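Long-range contact in intracellular protein transport protein USO1 (Saccharomyces cerevisiae S288c, PDB 6LSU), which acts as a dimeric membrane tether required for protein transport from the endoplasmic reticulum to the Golgi complex: residues I667-M681 / Y700-I713. Sequence-based numbering, arbitrary orientation.
Sequences IKQFKKDSYFSKVDM and YFSTYFIQLFNENI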
ATOM      1  N   ILE A 667      33.783  -1.465  14.765  1.00 85.49           N
ATOM      2  CA  ILE A 667      32.816  -0.465  14.220  1.00 83.62           C
ATOM      3  C   ILE A 667      32.791  -0.572  12.687  1.00 86.37           C
ATOM      4  O   ILE A 667      31.684  -0.596  12.112  1.00 84.97           O
ATOM      5  CB  ILE A 667      33.158   0.957  14.699  1.00 77.73           C
ATOM      6  CG1 ILE A 667      33.009   1.092  16.215  1.00 76.82           C
ATOM      7  CG2 ILE A 667      32.334   1.997  13.947  1.00 81.88           C
ATOM      8  CD1 ILE A 667      32.033   0.123  16.840  1.00 78.58           C
ATOM      9  N   LYS A 668      33.963  -0.588  12.056  1.00 93.41           N
ATOM     10  CA  LYS A 668      34.110  -0.716  10.584  1.00 97.04           C
ATOM     11  C   LYS A 668      33.575  -2.086  10.162  1.00 91.93           C
ATOM     12  O   LYS A 668      32.999  -2.167   9.094  1.00 94.81           O
ATOM     13  CB  LYS A 668      35.572  -0.539  10.161  1.00115.50           C
ATOM     14  CG  LYS A 668      35.796  -0.283   8.676  1.00128.13           C
ATOM     15  CD  LYS A 668      36.967   0.640   8.390  1.00132.35           C
ATOM     16  CE  LYS A 668      36.994   1.127   6.954  1.00134.76           C
ATOM     17  NZ  LYS A 668      37.712   2.417   6.835  1.00137.31           N
ATOM     18  N   GLN A 669      33.729  -3.123  10.986  1.00 96.53           N
ATOM     19  CA  GLN A 669      33.345  -4.491  10.566  1.00 97.36           C
ATOM     20  C   GLN A 669      31.828  -4.605  10.639  1.00 98.07           C
ATOM     21  O   GLN A 669      31.259  -5.456   9.891  1.00101.92           O
ATOM     22  CB  GLN A 669      33.988  -5.601  11.400  1.00107.94           C
ATOM     23  CG  GLN A 669      33.524  -6.981  10.938  1.00119.34           C
ATOM     24  CD  GLN A 669      34.300  -8.157  11.478  1.00127.29           C
ATOM     25  OE1 GLN A 669      34.380  -8.368  12.692  1.00131.67           O
ATOM     26  NE2 GLN A 669      34.833  -8.964  10.563  1.00129.94           N
ATOM     27  N   PHE A 670      31.199  -3.812  11.515  1.00 91.30           N
ATOM     28  CA  PHE A 670      29.731  -3.815  11.755  1.00 83.83           C
ATOM     29  C   PHE A 670      28.995  -3.275  10.520  1.00 80.24           C
ATOM     30  O   PHE A 670      27.982  -3.881  10.114  1.00 71.13           O
ATOM     31  CB  PHE A 670      29.384  -2.983  12.993  1.00 79.92           C
ATOM     32  CG  PHE A 670      27.906  -2.838  13.255  1.00 79.41           C
ATOM     33  CD1 PHE A 670      27.157  -3.913  13.711  1.00 74.91           C
ATOM     34  CD2 PHE A 670      27.258  -1.647  12.971  1.00 77.04           C
ATOM     35  CE1 PHE A 670      25.797  -3.780  13.943  1.00 77.86           C
ATOM     36  CE2 PHE A 670      25.895  -1.524  13.189  1.00 79.28           C
ATOM     37  CZ  PHE A 670      25.171  -2.580  13.697  1.00 75.08           C
ATOM     38  N   LYS A 671      29.485  -2.154   9.981  1.00 80.53           N
ATOM     39  CA  LYS A 671      28.973  -1.527   8.737  1.00 89.06           C
ATOM     40  C   LYS A 671      29.090  -2.537   7.587  1.00 86.14           C
ATOM     41  O   LYS A 671      28.074  -2.748   6.913  1.00 98.26           O
ATOM     42  CB  LYS A 671      29.701  -0.202   8.446  1.00 95.52           C
ATOM     43  CG  LYS A 671      28.953   0.782   7.547  1.00 99.38           C
ATOM     44  CD  LYS A 671      27.813   0.138   6.733  1.00107.46           C
ATOM     45  CE  LYS A 671      27.143   1.032   5.704  1.00106.73           C
ATOM     46  NZ  LYS A 671      26.166   1.968   6.313  1.00100.64           N
ATOM     47  N   LYS A 672      30.244  -3.187   7.390  1.00 94.91           N
ATOM     48  CA  LYS A 672      30.549  -3.906   6.115  1.00 95.36           C
ATOM     49  C   LYS A 672      30.279  -5.417   6.178  1.00 87.25           C
ATOM     50  O   LYS A 672      30.035  -5.968   5.121  1.00102.08           O
ATOM     51  CB  LYS A 672      31.997  -3.698   5.664  1.00 96.33           C
ATOM     52  CG  LYS A 672      32.584  -2.305   5.859  1.00104.39           C
ATOM     53  CD  LYS A 672      31.936  -1.174   5.066  1.00115.80           C
ATOM     54  CE  LYS A 672      31.846  -1.399   3.565  1.00120.30           C
ATOM     55  NZ  LYS A 672      30.457  -1.668   3.119  1.00122.04           N
ATOM     56  N   ASP A 673      30.335  -6.090   7.323  1.00100.05           N
ATOM     57  CA  ASP A 673      30.429  -7.581   7.337  1.00110.25           C
ATOM     58  C   ASP A 673      29.456  -8.219   8.349  1.00106.50           C
ATOM     59  O   ASP A 673      29.638  -9.410   8.663  1.00112.53           O
ATOM     60  CB  ASP A 673      31.882  -8.023   7.579  1.00113.03           C
ATOM     61  CG  ASP A 673      32.197  -9.455   7.170  1.00121.00           C
ATOM     62  OD1 ASP A 673      31.354 -10.083   6.482  1.00126.46           O
ATOM     63  OD2 ASP A 673      33.289  -9.935   7.543  1.00123.56           O
ATOM     64  N   SER A 674      28.425  -7.503   8.810  1.00105.47           N
ATOM     65  CA  SER A 674      27.429  -8.025   9.790  1.00 99.50           C
ATOM     66  C   SER A 674      26.024  -8.062   9.184  1.00 93.03           C
ATOM     67  O   SER A 674      25.856  -7.668   8.016  1.00 91.46           O
ATOM     68  CB  SER A 674      27.426  -7.193  11.044  1.00 98.28           C
ATOM     69  OG  SER A 674      27.012  -5.870  10.747  1.00 93.43           O
ATOM     70  N   TYR A 675      25.040  -8.492   9.977  1.00 90.81           N
ATOM     71  CA  TYR A 675      23.593  -8.367   9.658  1.00 78.52           C
ATOM     72  C   TYR A 675      23.263  -6.937   9.227  1.00 76.84           C
ATOM     73  O   TYR A 675      22.508  -6.726   8.259  1.00 78.34           O
ATOM     74  CB  TYR A 675      22.730  -8.721  10.854  1.00 72.49           C
ATOM     75  CG  TYR A 675      22.517 -10.200  11.006  1.00 81.60           C
ATOM     76  CD1 TYR A 675      23.538 -11.043  11.393  1.00 83.63           C
ATOM     77  CD2 TYR A 675      21.280 -10.761  10.764  1.00 87.35           C
ATOM     78  CE1 TYR A 675      23.335 -12.409  11.533  1.00 89.86           C
ATOM     79  CE2 TYR A 675      21.060 -12.122  10.908  1.00 95.70           C
ATOM     80  CZ  TYR A 675      22.095 -12.959  11.280  1.00 86.31           C
ATOM     81  OH  TYR A 675      21.887 -14.296  11.443  1.00 79.16           O
ATOM     82  N   PHE A 676      23.830  -5.948   9.900  1.00 70.57           N
ATOM     83  CA  PHE A 676      23.539  -4.540   9.558  1.00 73.17           C
ATOM     84  C   PHE A 676      23.848  -4.314   8.086  1.00 80.46           C
ATOM     85  O   PHE A 676      23.075  -3.608   7.392  1.00 96.60           O
ATOM     86  CB  PHE A 676      24.351  -3.577  10.403  1.00 73.07           C
ATOM     87  CG  PHE A 676      24.019  -2.127  10.194  1.00 70.15           C
ATOM     88  CD1 PHE A 676      22.960  -1.535  10.881  1.00 72.86           C
ATOM     89  CD2 PHE A 676      24.789  -1.340   9.351  1.00 66.41           C
ATOM     90  CE1 PHE A 676      22.661  -0.184  10.705  1.00 73.80           C
ATOM     91  CE2 PHE A 676      24.520   0.022   9.222  1.00 69.20           C
ATOM     92  CZ  PHE A 676      23.437   0.595   9.865  1.00 64.84           C
ATOM     93  N   SER A 677      24.945  -4.881   7.609  1.00 92.97           N
ATOM     94  CA  SER A 677      25.466  -4.615   6.244  1.00 99.10           C
ATOM     95  C   SER A 677      24.379  -4.927   5.205  1.00101.09           C
ATOM     96  O   SER A 677      24.270  -4.163   4.213  1.00101.56           O
ATOM     97  CB  SER A 677      26.729  -5.387   5.985  1.00 94.22           C
ATOM     98  OG  SER A 677      26.448  -6.771   5.879  1.00 90.33           O
ATOM     99  N   LYS A 678      23.598  -5.996   5.395  1.00 94.09           N
ATOM    100  CA  LYS A 678      22.594  -6.352   4.370  1.00102.21           C
ATOM    101  C   LYS A 678      21.199  -6.037   4.901  1.00 98.68           C
ATOM    102  O   LYS A 678      20.469  -6.953   5.267  1.00 94.75           O
ATOM    103  CB  LYS A 678      22.830  -7.757   3.804  1.00121.48           C
ATOM    104  CG  LYS A 678      23.492  -7.789   2.414  1.00128.05           C
ATOM    105  CD  LYS A 678      23.450  -6.481   1.590  1.00126.61           C
ATOM    106  CE  LYS A 678      22.057  -6.019   1.188  1.00128.24           C
ATOM    107  NZ  LYS A 678      21.987  -4.546   1.030  1.00127.23           N
ATOM    108  N   VAL A 679      20.887  -4.742   4.910  1.00 98.61           N
ATOM    109  CA  VAL A 679      19.550  -4.160   5.187  1.00101.97           C
ATOM    110  C   VAL A 679      19.273  -3.145   4.079  1.00110.71           C
ATOM    111  O   VAL A 679      20.165  -2.321   3.806  1.00113.27           O
ATOM    112  CB  VAL A 679      19.484  -3.496   6.574  1.00102.19           C
ATOM    113  CG1 VAL A 679      19.995  -4.434   7.655  1.00104.89           C
ATOM    114  CG2 VAL A 679      20.208  -2.154   6.625  1.00 97.79           C
ATOM    115  N   ASP A 680      18.090  -3.225   3.471  1.00118.64           N
ATOM    116  CA  ASP A 680      17.611  -2.279   2.428  1.00129.39           C
ATOM    117  C   ASP A 680      17.360  -0.927   3.115  1.00130.29           C
ATOM    118  O   ASP A 680      16.579  -0.913   4.083  1.00126.85           O
ATOM    119  CB  ASP A 680      16.346  -2.809   1.727  1.00135.53           C
ATOM    120  CG  ASP A 680      16.055  -4.300   1.901  1.00136.73           C
ATOM    121  OD1 ASP A 680      16.901  -5.001   2.505  1.00139.01           O
ATOM    122  OD2 ASP A 680      14.970  -4.755   1.447  1.00125.40           O
ATOM    123  N   MET A 681      17.972   0.166   2.642  1.00136.99           N
ATOM    124  CA  MET A 681      17.842   1.519   3.271  1.00148.36           C
ATOM    125  C   MET A 681      16.477   2.136   2.924  1.00155.42           C
ATOM    126  O   MET A 681      16.439   3.250   2.353  1.00148.88           O
ATOM    127  CB  MET A 681      18.959   2.469   2.828  1.00146.51           C
ATOM    128  CG  MET A 681      20.352   1.926   3.067  1.00148.80           C
ATOM    129  SD  MET A 681      20.624   1.408   4.786  1.00153.75           S
ATOM    130  CE  MET A 681      22.393   1.133   4.778  1.00143.05           C
ATOM    131  N   TYR A 700      15.887  -6.916  11.752  1.00 61.85           N
ATOM    132  CA  TYR A 700      16.767  -6.907  12.953  1.00 72.28           C
ATOM    133  C   TYR A 700      16.849  -5.503  13.571  1.00 67.24           C
ATOM    134  O   TYR A 700      16.762  -5.381  14.784  1.00 77.32           O
ATOM    135  CB  TYR A 700      18.131  -7.473  12.508  1.00 71.67           C
ATOM    136  CG  TYR A 700      18.005  -8.847  11.886  1.00 64.08           C
ATOM    137  CD1 TYR A 700      17.537  -9.918  12.628  1.00 66.41           C
ATOM    138  CD2 TYR A 700      18.257  -9.059  10.545  1.00 64.33           C
ATOM    139  CE1 TYR A 700      17.354 -11.166  12.066  1.00 65.76           C
ATOM    140  CE2 TYR A 700      18.072 -10.314   9.968  1.00 66.77           C
ATOM    141  CZ  TYR A 700      17.650 -11.370  10.745  1.00 65.94           C
ATOM    142  OH  TYR A 700      17.470 -12.607  10.211  1.00 89.58           O
ATOM    143  N   PHE A 701      17.021  -4.482  12.735  1.00 64.39           N
ATOM    144  CA  PHE A 701      17.326  -3.094  13.136  1.00 65.16           C
ATOM    145  C   PHE A 701      16.104  -2.187  12.937  1.00 61.74           C
ATOM    146  O   PHE A 701      15.621  -2.046  11.857  1.00 64.11           O
ATOM    147  CB  PHE A 701      18.524  -2.580  12.336  1.00 70.30           C
ATOM    148  CG  PHE A 701      19.738  -3.435  12.571  1.00 74.24           C
ATOM    149  CD1 PHE A 701      20.582  -3.170  13.637  1.00 81.78           C
ATOM    150  CD2 PHE A 701      19.964  -4.567  11.814  1.00 74.47           C
ATOM    151  CE1 PHE A 701      21.666  -3.991  13.915  1.00 79.03           C
ATOM    152  CE2 PHE A 701      21.038  -5.390  12.093  1.00 81.73           C
ATOM    153  CZ  PHE A 701      21.895  -5.099  13.137  1.00 81.43           C
ATOM    154  N   SER A 702      15.649  -1.554  14.007  1.00 62.73           N
ATOM    155  CA  SER A 702      14.800  -0.347  13.963  1.00 59.22           C
ATOM    156  C   SER A 702      15.481   0.722  13.115  1.00 61.34           C
ATOM    157  O   SER A 702      16.710   0.951  13.273  1.00 55.69           O
ATOM    158  CB  SER A 702      14.519   0.197  15.295  1.00 62.75           C
ATOM    159  OG  SER A 702      14.148   1.555  15.162  1.00 62.11           O
ATOM    160  N   THR A 703      14.671   1.355  12.264  1.00 62.85           N
ATOM    161  CA  THR A 703      15.088   2.405  11.314  1.00 64.17           C
ATOM    162  C   THR A 703      15.753   3.552  12.077  1.00 61.84           C
ATOM    163  O   THR A 703      16.715   4.192  11.571  1.00 69.34           O
ATOM    164  CB  THR A 703      13.904   2.893  10.475  1.00 65.93           C
ATOM    165  OG1 THR A 703      14.510   3.963   9.748  1.00 67.78           O
ATOM    166  CG2 THR A 703      12.699   3.333  11.282  1.00 70.12           C
ATOM    167  N   TYR A 704      15.268   3.868  13.258  1.00 58.44           N
ATOM    168  CA  TYR A 704      15.862   4.999  14.005  1.00 64.63           C
ATOM    169  C   TYR A 704      17.317   4.657  14.322  1.00 66.25           C
ATOM    170  O   TYR A 704      18.145   5.578  14.283  1.00 69.20           O
ATOM    171  CB  TYR A 704      15.053   5.315  15.267  1.00 58.72           C
ATOM    172  CG  TYR A 704      13.586   5.369  14.967  1.00 61.19           C
ATOM    173  CD1 TYR A 704      13.088   6.366  14.142  1.00 56.69           C
ATOM    174  CD2 TYR A 704      12.716   4.367  15.398  1.00 63.90           C
ATOM    175  CE1 TYR A 704      11.750   6.401  13.785  1.00 53.06           C
ATOM    176  CE2 TYR A 704      11.367   4.405  15.057  1.00 60.89           C
ATOM    177  CZ  TYR A 704      10.896   5.418  14.228  1.00 53.40           C
ATOM    178  OH  TYR A 704       9.606   5.500  13.841  1.00 59.78           O
ATOM    179  N   PHE A 705      17.622   3.387  14.625  1.00 62.55           N
ATOM    180  CA  PHE A 705      19.003   2.983  14.981  1.00 62.73           C
ATOM    181  C   PHE A 705      19.874   3.115  13.729  1.00 62.57           C
ATOM    182  O   PHE A 705      20.980   3.748  13.785  1.00 61.09           O
ATOM    183  CB  PHE A 705      19.081   1.569  15.547  1.00 67.44           C
ATOM    184  CG  PHE A 705      20.512   1.135  15.677  1.00 65.50           C
ATOM    185  CD1 PHE A 705      21.272   1.572  16.747  1.00 69.24           C
ATOM    186  CD2 PHE A 705      21.113   0.363  14.692  1.00 64.76           C
ATOM    187  CE1 PHE A 705      22.604   1.209  16.869  1.00 69.89           C
ATOM    188  CE2 PHE A 705      22.458   0.032  14.795  1.00 74.52           C
ATOM    189  CZ  PHE A 705      23.201   0.447  15.890  1.00 72.04           C
ATOM    190  N   ILE A 706      19.381   2.552  12.622  1.00 59.26           N
ATOM    191  CA  ILE A 706      20.033   2.656  11.282  1.00 57.63           C
ATOM    192  C   ILE A 706      20.331   4.119  10.971  1.00 59.83           C
ATOM    193  O   ILE A 706      21.376   4.349  10.407  1.00 67.85           O
ATOM    194  CB  ILE A 706      19.169   2.038  10.171  1.00 60.52           C
ATOM    195  CG1 ILE A 706      18.887   0.558  10.417  1.00 65.45           C
ATOM    196  CG2 ILE A 706      19.823   2.236   8.828  1.00 64.18           C
ATOM    197  CD1 ILE A 706      17.787  -0.002   9.578  1.00 62.89           C
ATOM    198  N   GLN A 707      19.414   5.060  11.232  1.00 64.74           N
ATOM    199  CA  GLN A 707      19.597   6.469  10.810  1.00 70.82           C
ATOM    200  C   GLN A 707      20.694   7.032  11.709  1.00 74.36           C
ATOM    201  O   GLN A 707      21.607   7.762  11.225  1.00 75.14           O
ATOM    202  CB  GLN A 707      18.309   7.291  10.929  1.00 81.70           C
ATOM    203  CG  GLN A 707      17.413   7.297   9.695  1.00 84.41           C
ATOM    204  CD  GLN A 707      16.029   7.786  10.056  1.00 84.53           C
ATOM    205  OE1 GLN A 707      15.840   8.940  10.438  1.00 83.45           O
ATOM    206  NE2 GLN A 707      15.059   6.891   9.977  1.00 82.04           N
ATOM    207  N   LEU A 708      20.588   6.735  13.004  1.00 78.21           N
ATOM    208  CA  LEU A 708      21.569   7.239  14.001  1.00 73.48           C
ATOM    209  C   LEU A 708      22.977   6.712  13.644  1.00 74.78           C
ATOM    210  O   LEU A 708      23.903   7.508  13.553  1.00 69.84           O
ATOM    211  CB  LEU A 708      21.154   6.778  15.389  1.00 70.63           C
ATOM    212  CG  LEU A 708      22.169   7.142  16.469  1.00 81.30           C
ATOM    213  CD1 LEU A 708      22.051   8.621  16.815  1.00 81.50           C
ATOM    214  CD2 LEU A 708      21.997   6.285  17.709  1.00 79.71           C
ATOM    215  N   PHE A 709      23.127   5.414  13.398  1.00 68.49           N
ATOM    216  CA  PHE A 709      24.441   4.830  13.083  1.00 75.04           C
ATOM    217  C   PHE A 709      24.997   5.528  11.838  1.00 80.46           C
ATOM    218  O   PHE A 709      26.069   6.169  11.927  1.00 76.00           O
ATOM    219  CB  PHE A 709      24.370   3.316  12.921  1.00 75.75           C
ATOM    220  CG  PHE A 709      25.719   2.734  12.633  1.00 76.14           C
ATOM    221  CD1 PHE A 709      26.695   2.687  13.617  1.00 87.77           C
ATOM    222  CD2 PHE A 709      26.042   2.317  11.360  1.00 81.45           C
ATOM    223  CE1 PHE A 709      27.947   2.162  13.344  1.00 83.97           C
ATOM    224  CE2 PHE A 709      27.296   1.802  11.084  1.00 85.31           C
ATOM    225  CZ  PHE A 709      28.249   1.735  12.074  1.00 83.68           C
ATOM    226  N   ASN A 710      24.273   5.425  10.713  1.00 83.03           N
ATOM    227  CA  ASN A 710      24.721   5.981   9.409  1.00 77.75           C
ATOM    228  C   ASN A 710      25.064   7.472   9.550  1.00 72.85           C
ATOM    229  O   ASN A 710      26.017   7.886   8.956  1.00 77.12           O
ATOM    230  CB  ASN A 710      23.716   5.693   8.301  1.00 78.96           C
ATOM    231  CG  ASN A 710      23.650   4.216   7.952  1.00 81.61           C
ATOM    232  OD1 ASN A 710      24.593   3.477   8.211  1.00 87.42           O
ATOM    233  ND2 ASN A 710      22.551   3.773   7.362  1.00 78.55           N
ATOM    234  N   GLU A 711      24.354   8.245  10.358  1.00 79.61           N
ATOM    235  CA  GLU A 711      24.536   9.715  10.421  1.00 84.24           C
ATOM    236  C   GLU A 711      25.734  10.075  11.311  1.00 87.51           C
ATOM    237  O   GLU A 711      26.200  11.239  11.186  1.00 77.61           O
ATOM    238  CB  GLU A 711      23.235  10.386  10.878  1.00 96.03           C
ATOM    239  CG  GLU A 711      22.209  10.494   9.760  1.00105.00           C
ATOM    240  CD  GLU A 711      20.834  11.012  10.151  1.00116.52           C
ATOM    241  OE1 GLU A 711      20.731  11.702  11.208  1.00118.33           O
ATOM    242  OE2 GLU A 711      19.867  10.723   9.396  1.00111.36           O
ATOM    243  N   ASN A 712      26.194   9.162  12.186  1.00 88.95           N
ATOM    244  CA  ASN A 712      27.384   9.403  13.056  1.00 85.10           C
ATOM    245  C   ASN A 712      28.394   8.258  12.981  1.00 79.91           C
ATOM    246  O   ASN A 712      29.105   8.039  13.974  1.00 84.65           O
ATOM    247  CB  ASN A 712      27.013   9.575  14.527  1.00 82.47           C
ATOM    248  CG  ASN A 712      25.848  10.504  14.690  1.00 83.10           C
ATOM    249  OD1 ASN A 712      26.054  11.717  14.811  1.00 84.82           O
ATOM    250  ND2 ASN A 712      24.643   9.931  14.668  1.00 75.82           N
ATOM    251  N   ILE A 713      28.533   7.596  11.845  1.00 80.90           N
ATOM    252  CA  ILE A 713      29.436   6.415  11.782  1.00 81.19           C
ATOM    253  C   ILE A 713      30.868   6.850  12.080  1.00 89.83           C
ATOM    254  O   ILE A 713      31.567   6.082  12.761  1.00109.92           O
ATOM    255  CB  ILE A 713      29.341   5.670  10.451  1.00 78.94           C
ATOM    256  CG1 ILE A 713      30.268   4.456  10.467  1.00 81.51           C
ATOM    257  CG2 ILE A 713      29.640   6.597   9.295  1.00 81.79           C
ATOM    258  CD1 ILE A 713      29.960   3.448   9.406  1.00 79.29           C
TER
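F676 and F701 meet in a T-shaped pair, with planes at 90°. Their centroids are 5.4 Å apart. The edge of F676 points at the face of F701, and F676 CD1 sits over the centre of that ring. F709 approaches F676 in turn: its edge faces the F676 ring, and F709 CD2 lies 3.5 Å from F676 CZ. F709 also presents a face to the edge of F670, with F670 CD2 3.6 Å from F709 CZ. These four rings form an aromatic cluster. F670 reaches it with CG anti to its backbone N, and its CZ also meets the edge of F705, 3.9 Å from CE2. A separate T-shaped pair lies nearer the surface. Here the edge of Y675 meets the face of Y700, with planes at 87°. Y675 CD2 is 3.3 Å from Y700 CE2.

The contact belongs to the C-terminal part of the globular head, which is built from armadillo-type helical repeats. It joins the C-terminal part of helix 660-673 and the chain that follows to helix 703-711 and the two residues before S702, its N-cap. The axes of segments 667-673 and 703-711 run at 125° to each other. Helix 622-637 packs on F670 through L627 and M630, while helix 577-590 reaches F701 and F705 through I580 and T584.

Aliphatic contacts flank the rings. I706 CG1 touches F676 CE1 at 3.9 Å. K671 CB and CG pack against I713 CD1, and CG also lies at the edge of the F709 ring.

Polar groups are few across the contact. K671 NZ comes 2.9 Å from N710 OD1, the two side chains crossing at about a right angle. The same OD1 lies in the F676 ring plane, at its edge, 3.5 Å from CZ.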